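Local coordinates for protein dipeptidase AC. Metallo peptidase. MEROPS family M19 (Rhodobacter sphaeroides, PDB 3LY0) that probably hydrolyses dipeptides with two zinc ions and binds a phosphinate mimic of the dipeptide L-Ala-D-Ala in its active site, at residues A[14-19]-A[28-33]; A[68-73]-A[79-84]; A[237-242]-A[285-290]. All coordinates share one frame; numbering follows the deposited sequence.

The three contacts follow one another along the chain of a TIM-barrel metallopeptidase and do not touch. Interaction 1 is the one that reaches the metal centre: Asp15 binds a zinc ion that also holds the phosphinate inhibitor. In interaction 2 the side chain of Leu81 is about 9 Å from the bound inhibitor. In interaction 3 the side chain of Thr240 is about 11 Å from the bound inhibitor. Interactions 1 and 3 sit on opposite sides of the chain's centre, their own centres about 30 Å apart. Interactions 2 and 3 come closer, about 6 Å between nearest atoms.

Interaction 1: residues A[14-19]-A[28-33]; sequences NDFLLR and ETIWLK. With ZN (zinc ion), chain D; LY0 ((2R)-3-[(R)-[(1R)-1-aminoethyl](hydroxy)phosphoryl]-2-methylpropanoic acid), chain C.
Phe16 meets Ile30 and Trp31 where helix 16-22 packs on helix 27-32. The outer end of the Phe16 ring does the touching: CE1 lies 3.7 Å from Trp31 CE3. The two ring planes are inclined at 50°. Phe16 CZ packs 3.9 Å from the CG2 methyl branch of Ile30. Arg19 brings its NH2 to 3.6 Å from that CG2. The Arg19 guanidinium forms salt bridges with Asp308 and Asp35 and a hydrogen bond with Leu40 O. Phe16 CG stands anti to the backbone N (chi1 -180°), which sends the ring out to the other helix. Asn14 shapes the chain just before helix 16-22 in an Asx turn. Its OD1 accepts from Phe16 N at 2.8 Å, in the carbonyl plane and on a lone pair. Between them, Asp15 turns to the metal. Its OD1 and OD2 grip the zinc ion at 2.3 Å and 2.2 Å, with His13 and Glu139 as the other protein ligands. His13 and Asp15 form the HxD motif at the C-terminal end of the first barrel strand. Inhibitor atoms N1 and O31 complete the site. Outside the pair of segments, Trp31 NE1 bonds to Met106 O, and Phe114 meets the indole edge-to-face.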
loop_
_atom_site.group_PDB
_atom_site.type_symbol
_atom_site.label_atom_id
_atom_site.label_comp_id
_atom_site.label_asym_id
_atom_site.label_seq_id
_atom_site.Cartn_x
_atom_site.Cartn_y
_atom_site.Cartn_z
ATOM N N ASN A 14 -3.130 -2.312 2.872
ATOM C CA ASN A 14 -4.286 -1.910 3.673
ATOM C C ASN A 14 -3.865 -1.409 5.039
ATOM O O ASN A 14 -2.780 -1.743 5.517
ATOM C CB ASN A 14 -5.324 -3.044 3.798
ATOM C CG ASN A 14 -4.953 -4.068 4.853
ATOM O OD1 ASN A 14 -4.994 -3.794 6.054
ATOM N ND2 ASN A 14 -4.598 -5.269 4.407
ATOM N N ASP A 15 -4.730 -0.598 5.645
ATOM C CA ASP A 15 -4.477 -0.031 6.958
ATOM C C ASP A 15 -5.431 -0.557 8.027
ATOM O O ASP A 15 -5.764 0.150 8.973
ATOM C CB ASP A 15 -4.531 1.494 6.884
ATOM C CG ASP A 15 -3.405 2.063 6.050
ATOM O OD1 ASP A 15 -2.231 1.933 6.460
ATOM O OD2 ASP A 15 -3.674 2.621 4.973
ATOM N N PHE A 16 -5.856 -1.809 7.886
ATOM C CA PHE A 16 -6.699 -2.408 8.909
ATOM C C PHE A 16 -6.086 -2.307 10.307
ATOM O O PHE A 16 -6.806 -2.122 11.283
ATOM C CB PHE A 16 -6.994 -3.867 8.578
ATOM C CG PHE A 16 -7.868 -4.543 9.586
ATOM C CD1 PHE A 16 -7.334 -5.474 10.455
ATOM C CD2 PHE A 16 -9.214 -4.221 9.679
ATOM C CE1 PHE A 16 -8.131 -6.103 11.396
ATOM C CE2 PHE A 16 -10.019 -4.833 10.617
ATOM C CZ PHE A 16 -9.478 -5.781 11.476
ATOM N N LEU A 17 -4.765 -2.424 10.414
ATOM C CA LEU A 17 -4.127 -2.379 11.728
ATOM C C LEU A 17 -4.384 -1.050 12.444
ATOM O O LEU A 17 -4.391 -0.995 13.672
ATOM C CB LEU A 17 -2.621 -2.647 11.622
ATOM C CG LEU A 17 -2.224 -4.083 11.268
ATOM C CD1 LEU A 17 -0.743 -4.150 10.979
ATOM C CD2 LEU A 17 -2.603 -5.052 12.402
ATOM N N LEU A 18 -4.606 0.018 11.684
ATOM C CA LEU A 18 -4.883 1.300 12.309
ATOM C C LEU A 18 -6.181 1.231 13.104
ATOM O O LEU A 18 -6.334 1.887 14.138
ATOM C CB LEU A 18 -4.939 2.412 11.253
ATOM C CG LEU A 18 -5.054 3.850 11.756
ATOM C CD1 LEU A 18 -3.798 4.280 12.490
ATOM C CD2 LEU A 18 -5.322 4.772 10.568
ATOM N N ARG A 19 -7.119 0.416 12.639
ATOM C CA ARG A 19 -8.381 0.286 13.351
ATOM C C ARG A 19 -8.212 -0.446 14.669
ATOM O O ARG A 19 -8.894 -0.139 15.651
ATOM C CB ARG A 19 -9.438 -0.351 12.462
ATOM C CG ARG A 19 -9.894 0.647 11.386
ATOM C CD ARG A 19 -10.864 0.060 10.395
ATOM N NE ARG A 19 -11.977 -0.591 11.067
ATOM C CZ ARG A 19 -12.617 -1.640 10.576
ATOM N NH1 ARG A 19 -12.262 -2.145 9.398
ATOM N NH2 ARG A 19 -13.605 -2.185 11.268
ATOM N N GLU A 28 -11.226 -8.175 19.244
ATOM C CA GLU A 28 -11.815 -9.476 18.945
ATOM C C GLU A 28 -13.027 -9.340 18.010
ATOM O O GLU A 28 -13.150 -10.053 17.008
ATOM C CB GLU A 28 -12.223 -10.188 20.232
ATOM C CG GLU A 28 -12.730 -11.597 19.997
ATOM C CD GLU A 28 -13.073 -12.323 21.286
ATOM O OE1 GLU A 28 -13.016 -11.693 22.365
ATOM O OE2 GLU A 28 -13.400 -13.528 21.215
ATOM N N THR A 29 -13.910 -8.406 18.338
ATOM C CA THR A 29 -15.089 -8.174 17.516
ATOM C C THR A 29 -14.714 -7.558 16.169
ATOM O O THR A 29 -15.167 -8.021 15.124
ATOM C CB THR A 29 -16.103 -7.281 18.243
ATOM O OG1 THR A 29 -16.552 -7.959 19.425
ATOM C CG2 THR A 29 -17.298 -6.984 17.345
ATOM N N ILE A 30 -13.880 -6.522 16.194
ATOM C CA ILE A 30 -13.523 -5.822 14.963
ATOM C C ILE A 30 -12.962 -6.791 13.922
ATOM O O ILE A 30 -13.352 -6.763 12.764
ATOM C CB ILE A 30 -12.522 -4.675 15.222
ATOM C CG1 ILE A 30 -13.181 -3.579 16.066
ATOM C CG2 ILE A 30 -12.010 -4.091 13.903
ATOM C CD1 ILE A 30 -12.201 -2.541 16.580
ATOM N N TRP A 31 -12.047 -7.652 14.344
ATOM C CA TRP A 31 -11.380 -8.580 13.435
ATOM C C TRP A 31 -12.227 -9.803 13.103
ATOM O O TRP A 31 -12.403 -10.138 11.937
ATOM C CB TRP A 31 -10.047 -8.998 14.069
ATOM C CG TRP A 31 -9.261 -10.130 13.423
ATOM C CD1 TRP A 31 -8.666 -11.168 14.080
ATOM C CD2 TRP A 31 -8.961 -10.315 12.032
ATOM N NE1 TRP A 31 -8.018 -11.992 13.187
ATOM C CE2 TRP A 31 -8.179 -11.484 11.925
ATOM C CE3 TRP A 31 -9.270 -9.603 10.869
ATOM C CZ2 TRP A 31 -7.710 -11.959 10.703
ATOM C CZ3 TRP A 31 -8.799 -10.080 9.656
ATOM C CH2 TRP A 31 -8.035 -11.250 9.580
ATOM N N LEU A 32 -12.744 -10.477 14.126
ATOM C CA LEU A 32 -13.408 -11.753 13.887
ATOM C C LEU A 32 -14.865 -11.631 13.435
ATOM O O LEU A 32 -15.383 -12.532 12.789
ATOM C CB LEU A 32 -13.310 -12.642 15.126
ATOM C CG LEU A 32 -11.874 -12.965 15.547
ATOM C CD1 LEU A 32 -11.900 -13.817 16.797
ATOM C CD2 LEU A 32 -11.134 -13.675 14.417
ATOM N N LYS A 33 -15.510 -10.523 13.778
ATOM C CA LYS A 33 -16.919 -10.332 13.438
ATOM C C LYS A 33 -17.170 -9.137 12.524
ATOM O O LYS A 33 -18.134 -9.124 11.756
ATOM C CB LYS A 33 -17.741 -10.156 14.716
ATOM C CG LYS A 33 -17.753 -11.380 15.616
ATOM C CD LYS A 33 -18.638 -11.162 16.832
ATOM C CE LYS A 33 -18.747 -12.426 17.666
ATOM N NZ LYS A 33 -19.586 -12.205 18.880
HETATM ZN ZN ZN D . -1.536 3.134 4.677
HETATM P P LY0 C . -2.445 6.005 3.591
HETATM C C1 LY0 C . -2.964 7.247 6.039
HETATM N N1 LY0 C . -1.921 4.998 6.022
HETATM C C2 LY0 C . -2.856 5.895 5.367
HETATM C C4 LY0 C . -3.823 6.792 2.666
HETATM C C5 LY0 C . -3.420 7.894 1.726
HETATM C C6 LY0 C . -2.247 7.525 0.859
HETATM C C7 LY0 C . -4.566 8.537 0.988
HETATM O O31 LY0 C . -2.201 4.582 3.146
HETATM O O32 LY0 C . -1.112 6.810 3.430
HETATM O O61 LY0 C . -1.600 8.503 0.177
HETATM O O62 LY0 C . -1.836 6.355 0.780
#

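Interaction 2: residues A[68-73]-A[79-84]; sequences AHFEAM and FELPLP
Leu81 points into helix 68-75 and divides its two methyls between Phe70 and Met73. CD2 lies against the root of the Phe70 side chain, 3.8 Å from Phe70 CB and about as far from CD1 of that ring. The two side chains meet at a slant. CD1 of Leu81 turns to the thioether instead. Leu81 and Met73 run past each other in opposite directions, which brings Leu81 CD1 to 3.5 Å from Met73 CE. The Met73 chain is extended as far as SD and then bends (chi3 60°). That bend carries CE to the backbone of the other segment, 3.2 Å from Glu80 O.

Both segments belong to the excursion between strand 50-57 and helix 89-109, a long beta-alpha loop of the TIM barrel. Within it, helix 68-75 is followed by strand 79-80. That strand pairs antiparallel with strand 179-180, through backbone bonds of Phe79 with Phe180. Leu81 continues this pairing with Phe178, a residue of the inhibitor pocket. Glu80 points away from the helix and forms a salt bridge with Arg179.

Near the C-terminal part of the helix, Phe79 CB rests 3.5 Å from Met73 O. The ring then leads away from the segment, with CG set between the backbone N and the carbonyl carbon (chi1 64°). It packs on Met74, as Leu81 also does. At the other end, Phe70 CE1 reaches Pro82 CD more loosely, at 4.4 Å. His69 NE2 sits 3.6 Å above one face of the Phe70 ring, offset toward its rim, and is hydrogen-bonded to Gln63.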
loop_
_atom_site.group_PDB
_atom_site.type_symbol
_atom_site.label_atom_id
_atom_site.label_comp_id
_atom_site.label_asym_id
_atom_site.label_seq_id
_atom_site.Cartn_x
_atom_site.Cartn_y
_atom_site.Cartn_z
ATOM N N ALA A 68 -10.316 16.231 10.405
ATOM C CA ALA A 68 -11.405 16.892 9.689
ATOM C C ALA A 68 -10.914 17.968 8.727
ATOM O O ALA A 68 -11.420 18.087 7.610
ATOM C CB ALA A 68 -12.411 17.479 10.678
ATOM N N HIS A 69 -9.934 18.760 9.148
ATOM C CA HIS A 69 -9.462 19.844 8.292
ATOM C C HIS A 69 -8.782 19.326 7.020
ATOM O O HIS A 69 -8.892 19.938 5.964
ATOM C CB HIS A 69 -8.591 20.861 9.055
ATOM C CG HIS A 69 -7.470 20.253 9.842
ATOM N ND1 HIS A 69 -7.681 19.407 10.908
ATOM C CD2 HIS A 69 -6.127 20.405 9.742
ATOM C CE1 HIS A 69 -6.515 19.044 11.418
ATOM N NE2 HIS A 69 -5.557 19.639 10.731
ATOM N N PHE A 70 -8.107 18.183 7.117
ATOM C CA PHE A 70 -7.469 17.592 5.944
ATOM C C PHE A 70 -8.499 17.021 4.975
ATOM O O PHE A 70 -8.398 17.208 3.763
ATOM C CB PHE A 70 -6.492 16.487 6.356
ATOM C CG PHE A 70 -5.338 16.972 7.182
ATOM C CD1 PHE A 70 -4.785 18.229 6.971
ATOM C CD2 PHE A 70 -4.791 16.163 8.165
ATOM C CE1 PHE A 70 -3.716 18.670 7.734
ATOM C CE2 PHE A 70 -3.720 16.597 8.924
ATOM C CZ PHE A 70 -3.182 17.849 8.711
ATOM N N GLU A 71 -9.483 16.309 5.510
ATOM C CA GLU A 71 -10.537 15.758 4.671
ATOM C C GLU A 71 -11.243 16.876 3.917
ATOM O O GLU A 71 -11.469 16.772 2.716
ATOM C CB GLU A 71 -11.526 14.939 5.500
ATOM C CG GLU A 71 -10.930 13.631 5.999
ATOM C CD GLU A 71 -11.912 12.795 6.791
ATOM O OE1 GLU A 71 -12.935 13.351 7.246
ATOM O OE2 GLU A 71 -11.653 11.580 6.964
ATOM N N ALA A 72 -11.570 17.957 4.619
ATOM C CA ALA A 72 -12.250 19.082 3.986
ATOM C C ALA A 72 -11.419 19.703 2.865
ATOM O O ALA A 72 -11.946 20.054 1.812
ATOM C CB ALA A 72 -12.623 20.138 5.021
ATOM N N MET A 73 -10.120 19.846 3.094
ATOM C CA MET A 73 -9.246 20.410 2.074
ATOM C C MET A 73 -9.203 19.523 0.838
ATOM O O MET A 73 -9.277 20.006 -0.292
ATOM C CB MET A 73 -7.833 20.599 2.621
ATOM C CG MET A 73 -7.737 21.623 3.725
ATOM S SD MET A 73 -6.067 21.723 4.377
ATOM C CE MET A 73 -5.181 22.194 2.916
ATOM N N PHE A 79 -5.620 21.834 -3.811
ATOM C CA PHE A 79 -5.232 21.846 -2.411
ATOM C C PHE A 79 -3.771 21.454 -2.225
ATOM O O PHE A 79 -3.149 20.854 -3.112
ATOM C CB PHE A 79 -6.127 20.913 -1.588
ATOM C CG PHE A 79 -6.003 19.461 -1.966
ATOM C CD1 PHE A 79 -4.922 18.702 -1.530
ATOM C CD2 PHE A 79 -6.968 18.856 -2.753
ATOM C CE1 PHE A 79 -4.808 17.352 -1.876
ATOM C CE2 PHE A 79 -6.862 17.514 -3.105
ATOM C CZ PHE A 79 -5.781 16.760 -2.661
ATOM N N GLU A 80 -3.241 21.792 -1.053
ATOM C CA GLU A 80 -1.884 21.461 -0.643
ATOM C C GLU A 80 -1.932 21.284 0.860
ATOM O O GLU A 80 -2.226 22.235 1.577
ATOM C CB GLU A 80 -0.931 22.620 -0.908
ATOM C CG GLU A 80 -0.620 22.954 -2.345
ATOM C CD GLU A 80 0.555 23.912 -2.429
ATOM O OE1 GLU A 80 1.572 23.658 -1.752
ATOM O OE2 GLU A 80 0.465 24.926 -3.151
ATOM N N LEU A 81 -1.649 20.083 1.345
ATOM C CA LEU A 81 -1.612 19.851 2.779
ATOM C C LEU A 81 -0.192 20.014 3.292
ATOM O O LEU A 81 0.759 19.607 2.634
ATOM C CB LEU A 81 -2.129 18.456 3.124
ATOM C CG LEU A 81 -3.647 18.287 3.225
ATOM C CD1 LEU A 81 -4.364 18.866 2.008
ATOM C CD2 LEU A 81 -4.023 16.816 3.473
ATOM N N PRO A 82 -0.043 20.632 4.470
ATOM C CA PRO A 82 1.275 20.822 5.077
ATOM C C PRO A 82 1.879 19.481 5.480
ATOM O O PRO A 82 1.135 18.577 5.850
ATOM C CB PRO A 82 0.958 21.634 6.340
ATOM C CG PRO A 82 -0.395 22.230 6.102
ATOM C CD PRO A 82 -1.119 21.206 5.292
ATOM N N LEU A 83 3.197 19.353 5.410
ATOM C CA LEU A 83 3.863 18.151 5.920
ATOM C C LEU A 83 3.932 18.218 7.440
ATOM O O LEU A 83 4.259 19.266 8.001
ATOM C CB LEU A 83 5.278 18.041 5.355
ATOM C CG LEU A 83 5.390 17.716 3.865
ATOM C CD1 LEU A 83 6.798 18.024 3.342
ATOM C CD2 LEU A 83 5.009 16.255 3.612
ATOM N N PRO A 84 3.631 17.103 8.116
ATOM C CA PRO A 84 3.799 17.048 9.569
ATOM C C PRO A 84 5.272 17.040 9.939
ATOM O O PRO A 84 6.139 16.783 9.095
ATOM C CB PRO A 84 3.179 15.696 9.956
ATOM C CG PRO A 84 2.482 15.185 8.740
ATOM C CD PRO A 84 3.151 15.828 7.560
#

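Interaction 3: residues A[237-242]-A[285-290]; sequences HAVTPS and VLRHLD
The loop holding Val239 and Thr240 runs between two residues of the active site, zinc-binding His233 and inhibitor-pocket Arg244, and it is fastened to helix 283-296 through the ring of His288. The imidazole is used on its edge and on a face. At the edge, His288 NE2 donates to Thr240 OG1 over 2.9 Å. The oxygen lies 2° out of the ring plane but is swung within it toward CE1, so the bond is not straight. Over one face comes the Val239 methyl CG1, in a CH-pi contact 3.6 Å from the ring centroid. It is displaced toward the NE2-CD2 side of the His288 ring, where it is 3.3 Å from NE2. Val239 CG1 stands anti to the backbone N (chi1 176°), and this directs the methyl to the helix. The same methyl packs on the aliphatic part of Arg287, 3.9 Å from its CG. The guanidinium of Arg287 goes on to a salt bridge with Glu272.

Both ring nitrogens of His288 are engaged. ND1 takes the backbone N-H of Ala236, just before the loop segment, while NE2 serves Thr240. This pattern fits a neutral ring with its proton on NE2, and it would fix the rotation of the imidazole. Thr240 OG1 accepts from the histidine and also bonds to Arg271 O, which gives this buried hydroxyl two partners.

Helix 283-296 comes between strands 260-263 and 301-303 in the chain and packs on Leu263 of the first. The loop follows strand 230-231, so it meets the helix that comes after the next strand. These parallel strands, with helices between them along the chain, are the alternating beta-alpha pattern of the TIM barrel.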
loop_
_atom_site.group_PDB
_atom_site.type_symbol
_atom_site.label_atom_id
_atom_site.label_comp_id
_atom_site.label_asym_id
_atom_site.label_seq_id
_atom_site.Cartn_x
_atom_site.Cartn_y
_atom_site.Cartn_z
ATOM N N HIS A 237 0.069 9.402 -12.850
ATOM C CA HIS A 237 0.087 10.862 -12.816
ATOM C C HIS A 237 -0.479 11.470 -14.096
ATOM O O HIS A 237 -1.095 12.535 -14.062
ATOM C CB HIS A 237 1.511 11.353 -12.588
ATOM C CG HIS A 237 1.590 12.783 -12.171
ATOM N ND1 HIS A 237 1.675 13.818 -13.077
ATOM C CD2 HIS A 237 1.571 13.354 -10.944
ATOM C CE1 HIS A 237 1.719 14.965 -12.423
ATOM N NE2 HIS A 237 1.658 14.711 -11.128
ATOM N N ALA A 238 -0.265 10.784 -15.215
ATOM C CA ALA A 238 -0.726 11.274 -16.515
ATOM C C ALA A 238 -2.246 11.337 -16.573
ATOM O O ALA A 238 -2.803 12.112 -17.356
ATOM C CB ALA A 238 -0.172 10.403 -17.637
ATOM N N VAL A 239 -2.918 10.537 -15.752
ATOM C CA VAL A 239 -4.375 10.542 -15.674
ATOM C C VAL A 239 -4.872 11.470 -14.567
ATOM O O VAL A 239 -5.785 12.274 -14.784
ATOM C CB VAL A 239 -4.909 9.110 -15.449
ATOM C CG1 VAL A 239 -6.409 9.101 -15.277
ATOM C CG2 VAL A 239 -4.479 8.198 -16.593
ATOM N N THR A 240 -4.276 11.348 -13.381
ATOM C CA THR A 240 -4.629 12.180 -12.235
ATOM C C THR A 240 -3.346 12.760 -11.651
ATOM O O THR A 240 -2.571 12.036 -11.028
ATOM C CB THR A 240 -5.301 11.331 -11.134
ATOM O OG1 THR A 240 -6.536 10.802 -11.623
ATOM C CG2 THR A 240 -5.561 12.157 -9.870
ATOM N N PRO A 241 -3.099 14.063 -11.866
ATOM C CA PRO A 241 -1.833 14.689 -11.454
ATOM C C PRO A 241 -1.767 15.023 -9.964
ATOM O O PRO A 241 -1.508 16.167 -9.577
ATOM C CB PRO A 241 -1.792 15.964 -12.300
ATOM C CG PRO A 241 -3.239 16.304 -12.472
ATOM C CD PRO A 241 -3.909 14.974 -12.695
ATOM N N SER A 242 -1.982 14.004 -9.137
ATOM C CA SER A 242 -1.743 14.084 -7.699
ATOM C C SER A 242 -0.259 13.877 -7.413
ATOM O O SER A 242 0.393 13.080 -8.080
ATOM C CB SER A 242 -2.534 12.989 -6.981
ATOM O OG SER A 242 -2.044 12.786 -5.659
ATOM N N VAL A 285 -11.349 4.209 -12.754
ATOM C CA VAL A 285 -10.615 3.013 -12.342
ATOM C C VAL A 285 -9.993 2.345 -13.570
ATOM O O VAL A 285 -8.810 2.019 -13.584
ATOM C CB VAL A 285 -11.539 2.021 -11.625
ATOM C CG1 VAL A 285 -10.802 0.718 -11.315
ATOM C CG2 VAL A 285 -12.100 2.646 -10.340
ATOM N N LEU A 286 -10.788 2.174 -14.622
ATOM C CA LEU A 286 -10.298 1.512 -15.824
ATOM C C LEU A 286 -9.339 2.383 -16.616
ATOM O O LEU A 286 -8.469 1.887 -17.324
ATOM C CB LEU A 286 -11.471 1.081 -16.703
ATOM C CG LEU A 286 -12.280 -0.060 -16.095
ATOM C CD1 LEU A 286 -13.573 -0.262 -16.873
ATOM C CD2 LEU A 286 -11.444 -1.341 -16.043
ATOM N N ARG A 287 -9.501 3.695 -16.508
ATOM C CA ARG A 287 -8.598 4.620 -17.158
ATOM C C ARG A 287 -7.196 4.435 -16.581
ATOM O O ARG A 287 -6.219 4.307 -17.312
ATOM C CB ARG A 287 -9.089 6.048 -16.914
ATOM C CG ARG A 287 -8.525 7.089 -17.846
ATOM C CD ARG A 287 -9.343 8.379 -17.744
ATOM N NE ARG A 287 -10.787 8.118 -17.786
ATOM C CZ ARG A 287 -11.670 8.556 -16.885
ATOM N NH1 ARG A 287 -11.274 9.300 -15.856
ATOM N NH2 ARG A 287 -12.959 8.256 -17.018
ATOM N N HIS A 288 -7.097 4.413 -15.255
ATOM C CA HIS A 288 -5.797 4.201 -14.622
ATOM C C HIS A 288 -5.240 2.818 -14.919
ATOM O O HIS A 288 -4.061 2.682 -15.230
ATOM C CB HIS A 288 -5.886 4.427 -13.119
ATOM C CG HIS A 288 -5.822 5.869 -12.731
ATOM N ND1 HIS A 288 -4.632 6.532 -12.509
ATOM C CD2 HIS A 288 -6.806 6.785 -12.562
ATOM C CE1 HIS A 288 -4.890 7.793 -12.203
ATOM N NE2 HIS A 288 -6.201 7.968 -12.218
ATOM N N LEU A 289 -6.082 1.795 -14.825
ATOM C CA LEU A 289 -5.600 0.437 -15.094
ATOM C C LEU A 289 -5.089 0.310 -16.517
ATOM O O LEU A 289 -4.020 -0.243 -16.744
ATOM C CB LEU A 289 -6.666 -0.616 -14.809
ATOM C CG LEU A 289 -6.895 -0.949 -13.339
ATOM C CD1 LEU A 289 -8.108 -1.853 -13.203
ATOM C CD2 LEU A 289 -5.659 -1.614 -12.728
ATOM N N ASP A 290 -5.835 0.840 -17.480
ATOM C CA ASP A 290 -5.382 0.788 -18.864
ATOM C C ASP A 290 -4.042 1.474 -19.022
ATOM O O ASP A 290 -3.156 0.974 -19.711
ATOM C CB ASP A 290 -6.369 1.483 -19.798
ATOM C CG ASP A 290 -7.573 0.621 -20.157
ATOM O OD1 ASP A 290 -7.590 -0.596 -19.865
ATOM O OD2 ASP A 290 -8.518 1.187 -20.752
#